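Local coordinates for protein inorganic polyphosphate/ATP-glucomannokinase (Arthrobacter sp., PDB 1WOQ) that phosphorylates glucose and mannose, taking the phosphoryl group from inorganic polyphosphate or from ATP, at residues A[64-69]-A[114-119]; A[208-213]-A[235-240]; A[222-225]-A[230-233]. One frame throughout, in Å; residues are numbered along the deposited sequence.

Interaction 1: A[64-69]-A[114-119]; sequences ELSARP and LGRPVE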
loop_
_atom_site.group_PDB
_atom_site.type_symbol
_atom_site.label_atom_id
_atom_site.label_comp_id
_atom_site.label_asym_id
_atom_site.label_seq_id
_atom_site.Cartn_x
_atom_site.Cartn_y
_atom_site.Cartn_z
ATOM N N GLU A 64 -2.172 -18.345 -11.316
ATOM C CA GLU A 64 -2.604 -19.230 -10.236
ATOM C C GLU A 64 -4.031 -18.921 -9.797
ATOM O O GLU A 64 -4.872 -19.818 -9.717
ATOM C CB GLU A 64 -1.652 -19.095 -9.041
ATOM C CG GLU A 64 -2.169 -19.647 -7.712
ATOM C CD GLU A 64 -2.411 -21.147 -7.720
ATOM O OE1 GLU A 64 -1.758 -21.867 -8.503
ATOM O OE2 GLU A 64 -3.249 -21.610 -6.921
ATOM N N LEU A 65 -4.302 -17.648 -9.516
ATOM C CA LEU A 65 -5.627 -17.231 -9.068
ATOM C C LEU A 65 -6.699 -17.419 -10.131
ATOM O O LEU A 65 -7.828 -17.790 -9.816
ATOM C CB LEU A 65 -5.593 -15.762 -8.622
ATOM C CG LEU A 65 -4.658 -15.458 -7.445
ATOM C CD1 LEU A 65 -4.608 -13.951 -7.203
ATOM C CD2 LEU A 65 -5.134 -16.186 -6.194
ATOM N N SER A 66 -6.347 -17.168 -11.389
ATOM C CA SER A 66 -7.299 -17.304 -12.487
ATOM C C SER A 66 -7.708 -18.754 -12.732
ATOM O O SER A 66 -8.740 -19.017 -13.352
ATOM C CB SER A 66 -6.710 -16.724 -13.776
ATOM O OG SER A 66 -6.349 -15.366 -13.612
ATOM N N ALA A 67 -6.906 -19.695 -12.244
ATOM C CA ALA A 67 -7.200 -21.113 -12.437
ATOM C C ALA A 67 -8.109 -21.671 -11.349
ATOM O O ALA A 67 -8.582 -22.803 -11.444
ATOM C CB ALA A 67 -5.901 -21.913 -12.488
ATOM N N ARG A 68 -8.358 -20.878 -10.315
ATOM C CA ARG A 68 -9.207 -21.332 -9.219
ATOM C C ARG A 68 -10.690 -21.267 -9.560
ATOM O O ARG A 68 -11.128 -20.413 -10.332
ATOM C CB ARG A 68 -8.917 -20.516 -7.962
ATOM C CG ARG A 68 -7.477 -20.638 -7.520
ATOM C CD ARG A 68 -7.249 -20.001 -6.177
ATOM N NE ARG A 68 -5.855 -20.117 -5.770
ATOM C CZ ARG A 68 -5.369 -19.604 -4.649
ATOM N NH1 ARG A 68 -6.174 -18.944 -3.828
ATOM N NH2 ARG A 68 -4.083 -19.747 -4.352
ATOM N N PRO A 69 -11.486 -22.177 -8.982
ATOM C CA PRO A 69 -12.926 -22.198 -9.251
ATOM C C PRO A 69 -13.637 -20.893 -8.902
ATOM O O PRO A 69 -14.645 -20.548 -9.519
ATOM C CB PRO A 69 -13.417 -23.387 -8.419
ATOM C CG PRO A 69 -12.430 -23.458 -7.295
ATOM C CD PRO A 69 -11.116 -23.208 -7.999
ATOM N N LEU A 114 -0.014 -9.975 -19.178
ATOM C CA LEU A 114 -1.139 -10.763 -18.673
ATOM C C LEU A 114 -2.232 -11.072 -19.690
ATOM O O LEU A 114 -3.031 -11.993 -19.488
ATOM C CB LEU A 114 -1.775 -10.066 -17.467
ATOM C CG LEU A 114 -0.948 -9.981 -16.181
ATOM C CD1 LEU A 114 -1.729 -9.228 -15.116
ATOM C CD2 LEU A 114 -0.620 -11.371 -15.694
ATOM N N GLY A 115 -2.287 -10.303 -20.770
ATOM C CA GLY A 115 -3.310 -10.543 -21.774
ATOM C C GLY A 115 -4.693 -10.106 -21.328
ATOM O O GLY A 115 -5.703 -10.635 -21.785
ATOM N N ARG A 116 -4.737 -9.137 -20.420
ATOM C CA ARG A 116 -5.993 -8.602 -19.909
ATOM C C ARG A 116 -5.674 -7.224 -19.340
ATOM O O ARG A 116 -4.525 -6.941 -19.012
ATOM C CB ARG A 116 -6.556 -9.513 -18.809
ATOM C CG ARG A 116 -5.662 -9.618 -17.580
ATOM C CD ARG A 116 -5.878 -10.926 -16.828
ATOM N NE ARG A 116 -7.186 -11.025 -16.186
ATOM C CZ ARG A 116 -7.589 -12.094 -15.505
ATOM N NH1 ARG A 116 -6.787 -13.146 -15.389
ATOM N NH2 ARG A 116 -8.780 -12.111 -14.925
ATOM N N PRO A 117 -6.682 -6.347 -19.222
ATOM C CA PRO A 117 -6.406 -5.013 -18.680
ATOM C C PRO A 117 -5.860 -5.021 -17.252
ATOM O O PRO A 117 -6.345 -5.749 -16.390
ATOM C CB PRO A 117 -7.756 -4.305 -18.789
ATOM C CG PRO A 117 -8.749 -5.431 -18.747
ATOM C CD PRO A 117 -8.099 -6.481 -19.599
ATOM N N VAL A 118 -4.836 -4.208 -17.025
ATOM C CA VAL A 118 -4.212 -4.095 -15.712
ATOM C C VAL A 118 -4.060 -2.620 -15.389
ATOM O O VAL A 118 -3.564 -1.844 -16.208
ATOM C CB VAL A 118 -2.808 -4.738 -15.680
ATOM C CG1 VAL A 118 -2.154 -4.496 -14.322
ATOM C CG2 VAL A 118 -2.907 -6.221 -15.957
ATOM N N GLU A 119 -4.501 -2.236 -14.197
ATOM C CA GLU A 119 -4.399 -0.853 -13.761
ATOM C C GLU A 119 -3.682 -0.799 -12.429
ATOM O O GLU A 119 -4.104 -1.420 -11.450
ATOM C CB GLU A 119 -5.786 -0.231 -13.661
ATOM C CG GLU A 119 -6.411 -0.012 -15.026
ATOM C CD GLU A 119 -7.785 0.602 -14.949
ATOM O OE1 GLU A 119 -7.958 1.571 -14.183
ATOM O OE2 GLU A 119 -8.687 0.122 -15.666
#

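Interaction 2: A[208-213]-A[235-240]; sequences HVEFLF and LRLRTP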
loop_
_atom_site.group_PDB
_atom_site.type_symbol
_atom_site.label_atom_id
_atom_site.label_comp_id
_atom_site.label_asym_id
_atom_site.label_seq_id
_atom_site.Cartn_x
_atom_site.Cartn_y
_atom_site.Cartn_z
ATOM N N HIS A 208 4.579 16.208 13.501
ATOM C CA HIS A 208 4.876 17.116 12.398
ATOM C C HIS A 208 3.757 17.048 11.361
ATOM O O HIS A 208 3.252 18.077 10.917
ATOM C CB HIS A 208 6.203 16.754 11.725
ATOM C CG HIS A 208 6.548 17.641 10.568
ATOM N ND1 HIS A 208 6.774 17.158 9.297
ATOM C CD2 HIS A 208 6.696 18.984 10.491
ATOM C CE1 HIS A 208 7.047 18.166 8.487
ATOM N NE2 HIS A 208 7.006 19.284 9.186
ATOM N N VAL A 209 3.368 15.834 10.984
ATOM C CA VAL A 209 2.310 15.649 9.992
ATOM C C VAL A 209 0.981 16.186 10.533
ATOM O O VAL A 209 0.149 16.704 9.788
ATOM C CB VAL A 209 2.172 14.155 9.616
ATOM C CG1 VAL A 209 0.998 13.950 8.664
ATOM C CG2 VAL A 209 3.468 13.672 8.958
ATOM N N GLU A 210 0.798 16.060 11.842
ATOM C CA GLU A 210 -0.401 16.545 12.510
ATOM C C GLU A 210 -0.477 18.062 12.347
ATOM O O GLU A 210 -1.552 18.624 12.103
ATOM C CB GLU A 210 -0.331 16.151 13.989
ATOM C CG GLU A 210 -1.342 16.793 14.895
ATOM C CD GLU A 210 -1.307 16.174 16.273
ATOM O OE1 GLU A 210 -1.912 15.097 16.451
ATOM O OE2 GLU A 210 -0.655 16.748 17.169
ATOM N N PHE A 211 0.668 18.727 12.469
ATOM C CA PHE A 211 0.703 20.178 12.311
ATOM C C PHE A 211 0.454 20.544 10.848
ATOM O O PHE A 211 -0.209 21.536 10.545
ATOM C CB PHE A 211 2.055 20.741 12.760
ATOM C CG PHE A 211 2.148 22.242 12.667
ATOM C CD1 PHE A 211 2.450 22.862 11.460
ATOM C CD2 PHE A 211 1.892 23.035 13.780
ATOM C CE1 PHE A 211 2.494 24.255 11.360
ATOM C CE2 PHE A 211 1.933 24.428 13.690
ATOM C CZ PHE A 211 2.234 25.037 12.476
ATOM N N LEU A 212 0.980 19.730 9.940
ATOM C CA LEU A 212 0.809 19.990 8.517
ATOM C C LEU A 212 -0.629 19.856 8.014
ATOM O O LEU A 212 -1.051 20.624 7.149
ATOM C CB LEU A 212 1.704 19.051 7.691
ATOM C CG LEU A 212 3.221 19.229 7.784
ATOM C CD1 LEU A 212 3.920 18.161 6.944
ATOM C CD2 LEU A 212 3.600 20.624 7.290
ATOM N N PHE A 213 -1.391 18.911 8.559
ATOM C CA PHE A 213 -2.745 18.680 8.056
ATOM C C PHE A 213 -3.920 18.589 9.027
ATOM O O PHE A 213 -5.057 18.431 8.583
ATOM C CB PHE A 213 -2.737 17.415 7.192
ATOM C CG PHE A 213 -1.963 17.560 5.920
ATOM C CD1 PHE A 213 -2.450 18.359 4.892
ATOM C CD2 PHE A 213 -0.733 16.935 5.766
ATOM C CE1 PHE A 213 -1.715 18.539 3.722
ATOM C CE2 PHE A 213 0.011 17.110 4.600
ATOM C CZ PHE A 213 -0.486 17.914 3.580
ATOM N N LEU A 235 2.935 7.629 22.371
ATOM C CA LEU A 235 2.741 8.890 21.673
ATOM C C LEU A 235 1.784 9.838 22.382
ATOM O O LEU A 235 0.886 9.414 23.110
ATOM C CB LEU A 235 2.251 8.627 20.244
ATOM C CG LEU A 235 3.136 7.691 19.414
ATOM C CD1 LEU A 235 2.562 7.563 18.002
ATOM C CD2 LEU A 235 4.556 8.231 19.362
ATOM N N ARG A 236 2.002 11.130 22.169
ATOM C CA ARG A 236 1.169 12.171 22.754
ATOM C C ARG A 236 0.768 13.101 21.618
ATOM O O ARG A 236 1.429 14.106 21.355
ATOM C CB ARG A 236 1.952 12.932 23.826
ATOM C CG ARG A 236 2.290 12.089 25.053
ATOM C CD ARG A 236 1.031 11.720 25.832
ATOM N NE ARG A 236 1.311 10.877 26.993
ATOM C CZ ARG A 236 1.581 9.577 26.933
ATOM N NH1 ARG A 236 1.608 8.950 25.765
ATOM N NH2 ARG A 236 1.822 8.897 28.046
ATOM N N LEU A 237 -0.319 12.746 20.942
ATOM C CA LEU A 237 -0.807 13.518 19.809
ATOM C C LEU A 237 -2.200 14.072 20.052
ATOM O O LEU A 237 -2.939 13.578 20.903
ATOM C CB LEU A 237 -0.839 12.632 18.563
ATOM C CG LEU A 237 0.459 11.917 18.195
ATOM C CD1 LEU A 237 0.184 10.887 17.108
ATOM C CD2 LEU A 237 1.491 12.934 17.740
ATOM N N ARG A 238 -2.557 15.097 19.290
ATOM C CA ARG A 238 -3.875 15.700 19.408
ATOM C C ARG A 238 -4.824 14.896 18.520
ATOM O O ARG A 238 -6.040 14.993 18.640
ATOM C CB ARG A 238 -3.834 17.157 18.936
ATOM C CG ARG A 238 -5.051 17.980 19.334
ATOM C CD ARG A 238 -5.166 18.084 20.851
ATOM N NE ARG A 238 -6.217 19.006 21.275
ATOM C CZ ARG A 238 -6.225 20.309 21.006
ATOM N NH1 ARG A 238 -7.223 21.069 21.436
ATOM N NH2 ARG A 238 -5.238 20.851 20.305
ATOM N N THR A 239 -4.245 14.087 17.640
ATOM C CA THR A 239 -5.014 13.274 16.699
ATOM C C THR A 239 -5.121 11.820 17.136
ATOM O O THR A 239 -4.126 11.204 17.508
ATOM C CB THR A 239 -4.346 13.271 15.306
ATOM O OG1 THR A 239 -4.050 14.614 14.912
ATOM C CG2 THR A 239 -5.260 12.623 14.270
ATOM N N PRO A 240 -6.335 11.250 17.100
ATOM C CA PRO A 240 -6.440 9.848 17.502
ATOM C C PRO A 240 -5.647 9.025 16.492
ATOM O O PRO A 240 -5.608 9.354 15.303
ATOM C CB PRO A 240 -7.944 9.578 17.448
ATOM C CG PRO A 240 -8.439 10.559 16.428
ATOM C CD PRO A 240 -7.653 11.805 16.748
#

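Interaction 3: A[222-225]-A[230-233]; sequences GGIS and EYLP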
loop_
_atom_site.group_PDB
_atom_site.type_symbol
_atom_site.label_atom_id
_atom_site.label_comp_id
_atom_site.label_asym_id
_atom_site.label_seq_id
_atom_site.Cartn_x
_atom_site.Cartn_y
_atom_site.Cartn_z
ATOM N N GLY A 222 1.120 -1.195 7.406
ATOM C CA GLY A 222 2.436 -1.773 7.218
ATOM C C GLY A 222 2.619 -2.966 8.134
ATOM O O GLY A 222 1.890 -3.126 9.115
ATOM N N GLY A 223 3.602 -3.801 7.817
ATOM C CA GLY A 223 3.858 -4.986 8.613
ATOM C C GLY A 223 3.926 -4.803 10.118
ATOM O O GLY A 223 3.212 -5.480 10.856
ATOM N N ILE A 224 4.762 -3.882 10.586
ATOM C CA ILE A 224 4.907 -3.681 12.021
ATOM C C ILE A 224 3.756 -2.967 12.720
ATOM O O ILE A 224 3.839 -2.682 13.914
ATOM C CB ILE A 224 6.220 -2.947 12.360
ATOM C CG1 ILE A 224 6.234 -1.555 11.727
ATOM C CG2 ILE A 224 7.401 -3.775 11.877
ATOM C CD1 ILE A 224 7.383 -0.689 12.209
ATOM N N SER A 225 2.684 -2.673 11.994
ATOM C CA SER A 225 1.543 -2.032 12.635
ATOM C C SER A 225 0.945 -3.082 13.567
ATOM O O SER A 225 0.129 -2.772 14.434
ATOM C CB SER A 225 0.502 -1.586 11.603
ATOM O OG SER A 225 -0.115 -2.686 10.959
ATOM N N GLU A 230 3.244 -1.544 21.019
ATOM C CA GLU A 230 4.584 -1.303 21.545
ATOM C C GLU A 230 5.048 0.148 21.411
ATOM O O GLU A 230 6.039 0.542 22.032
ATOM C CB GLU A 230 5.603 -2.202 20.839
ATOM C CG GLU A 230 5.508 -3.675 21.186
ATOM C CD GLU A 230 5.707 -3.936 22.667
ATOM O OE1 GLU A 230 6.624 -3.332 23.260
ATOM O OE2 GLU A 230 4.952 -4.751 23.236
ATOM N N TYR A 231 4.350 0.944 20.607
ATOM C CA TYR A 231 4.761 2.332 20.426
ATOM C C TYR A 231 3.659 3.387 20.416
ATOM O O TYR A 231 3.884 4.514 20.860
ATOM C CB TYR A 231 5.620 2.455 19.159
ATOM C CG TYR A 231 5.031 1.829 17.912
ATOM C CD1 TYR A 231 4.100 2.515 17.129
ATOM C CD2 TYR A 231 5.429 0.558 17.498
ATOM C CE1 TYR A 231 3.583 1.948 15.959
ATOM C CE2 TYR A 231 4.918 -0.017 16.333
ATOM C CZ TYR A 231 3.997 0.683 15.568
ATOM O OH TYR A 231 3.486 0.112 14.422
ATOM N N LEU A 232 2.473 3.045 19.923
ATOM C CA LEU A 232 1.392 4.027 19.899
ATOM C C LEU A 232 1.051 4.533 21.302
ATOM O O LEU A 232 0.814 5.723 21.496
ATOM C CB LEU A 232 0.142 3.449 19.228
ATOM C CG LEU A 232 0.267 3.125 17.736
ATOM C CD1 LEU A 232 -1.107 2.741 17.198
ATOM C CD2 LEU A 232 0.813 4.330 16.975
ATOM N N PRO A 233 1.021 3.635 22.302
ATOM C CA PRO A 233 0.704 4.071 23.667
ATOM C C PRO A 233 1.647 5.157 24.202
ATOM O O PRO A 233 1.269 5.934 25.076
ATOM C CB PRO A 233 0.800 2.776 24.468
ATOM C CG PRO A 233 0.342 1.749 23.483
ATOM C CD PRO A 233 1.072 2.162 22.224
#

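Interaction 1: A[64-69]-A[114-119]
Ser66 and Arg116 meet through one polar contact. NH1 of Arg116 donates to OG of Ser66 over 2.9 Å, with an N-H...O angle of 140°, and the hydroxyl oxygen sits at the edge of the guanidinium, somewhat tilted from its plane. CB of Ser66 lies closer to that plane, 3.9 Å from Arg116 NH1, so the serine meets the guanidinium at its edge. OG, which lies beside the backbone N of Ser66, also hydrogen-bonds back to the carbonyl of Val62, one turn earlier in helix 51-66, so the hydroxyl links its own helix to the arginine. Arg116 starts with CG between its backbone N and carbonyl carbon (chi1 63°), and the chain bends at chi3 (-68°), which brings the guanidinium to the helix. Its NE is held by the carbonyl of Ser76, which fixes the flat group from a second direction.

The contact lies in the lobe whose sheet has strand order 3-2-1-4-5, the ribonuclease H-like fold of the actin-type ATPases and sugar kinases to which the ROK family belongs. Here the last turn of helix 51-66 is fastened to the connection between helix 106-114 and the outermost strand 118-122. The side chain of Arg116 also touches Val62 of the helix and Val78 of strand 78-82.

Within 64-69 a salt bridge secures the chain as it leaves the helix. Arg68 approaches Glu64 side-on, NE lying 3.2 Å and NH2 3.3 Å from the same oxygen, Glu64 OE2; the oxygen lies in the guanidinium plane and is approached on its anti side, a little out of the carboxylate plane. CD2 of Leu65 covers one face of that guanidinium, while NH1 of Arg68 bonds to the carbonyl of Glu39.

Interaction 2: A[208-213]-A[235-240]
Glu210 reaches from its helix to the backbone of Arg238 and Thr239. Its CG stands anti to the backbone N (chi1 168°) and the chain stays extended beyond it, so the carboxylate is carried a full side-chain length from the helix. There OE1 takes most of the load. The hydroxyl OG1 of Thr239 donates to Glu210 OE1 at 2.7 Å, arriving on the anti side and 24° out of the carboxylate plane. Two backbone amides add weak bonds to the same oxygen, Thr239 N at 2.8 Å and Arg238 N at 2.9 Å, and Arg238 N also makes a long, weak bond to OE2. Thr239 can offer both groups together because its OG1 lies beside its own backbone N (chi1 -49°). CB of Leu237 comes within 3.4 Å of Glu210 OE1. Arg238 makes no charge contact with Glu210: its chain bends at chi2 and leads away, NH2 ending 6.9 Å from Glu210 OE2. Around this grip, Leu237 packs on Gln203, Phe206 and Ser207 of helix 195-213, and Phe218 of strand 217-221 touches both Glu210 and Thr239, so the loop entering the edge strand 241-243 is clamped to helix and sheet alike.

Interaction 3: A[222-225]-A[230-233]
Tyr231 points its phenol at the backbone of Ile224, joining two parts of the long connection between strands 217-221 and 241-243 in the second 3-2-1-4-5 sheet of this actin-like kinase fold. The glycine-rich turn at 222-225 directly follows strand 217-221. Its sequence and position are consistent with the adenosine motif of sugar kinases and Hsp70-like ATPases, and the Ile224 side chain lies about 11 Å from the bound glucose.

The tyrosine ring comes edge-on. Its CG takes the position between backbone N and carbonyl carbon (chi1 50°), which sends the ring across to the turn. The hydroxyl OH of Tyr231 donates to the carbonyl oxygen of Ile224 at 2.9 Å. That oxygen lies in the ring plane, but the carbonyl is turned differently: the hydroxyl stands above the carbonyl plane, 50° out of it, with a C=O...O angle of 113°. The Ile224 side chain runs at about a right angle to the tyrosine and only brushes it, CG1 being 4.2 Å from Tyr231 OH. On the turn, CA of Ser225 closes up to 3.4 Å from the same hydroxyl oxygen. Leu149, Val220, Ser199 and Leu202 pack against the tyrosine from the sheet and from helix 195-213. A phenylalanine here would probably leave the carbonyl of Ile224 without this buried donor and the turn less firmly tied to 230-233.

The turn also closes on itself: Gly222 O accepts from Ser225 N at 3.0 Å and from Ser225 OG at 2.8 Å, the hydroxyl lying almost straight out from the carbonyl.

How the interactions relate
From the N terminus, the chain first closes a loop at interaction 1, between 64-69 and 114-119; strand 78-82 and most of helix 106-114 lie between, and the contact belongs wholly to the first lobe. The chain then crosses to the second lobe, where interaction 2 opens at the end of helix 195-213 and closes ahead of strand 241-243. Interaction 3 both opens and closes within that span, so the two nest without crossing; their centres are 16 Å apart. One ties the loop to the helix, the other ties the start of that connection to its middle. Interaction 1 lies across the chain's centre, 41 Å from interaction 2 and 34 Å from interaction 3, centre to centre.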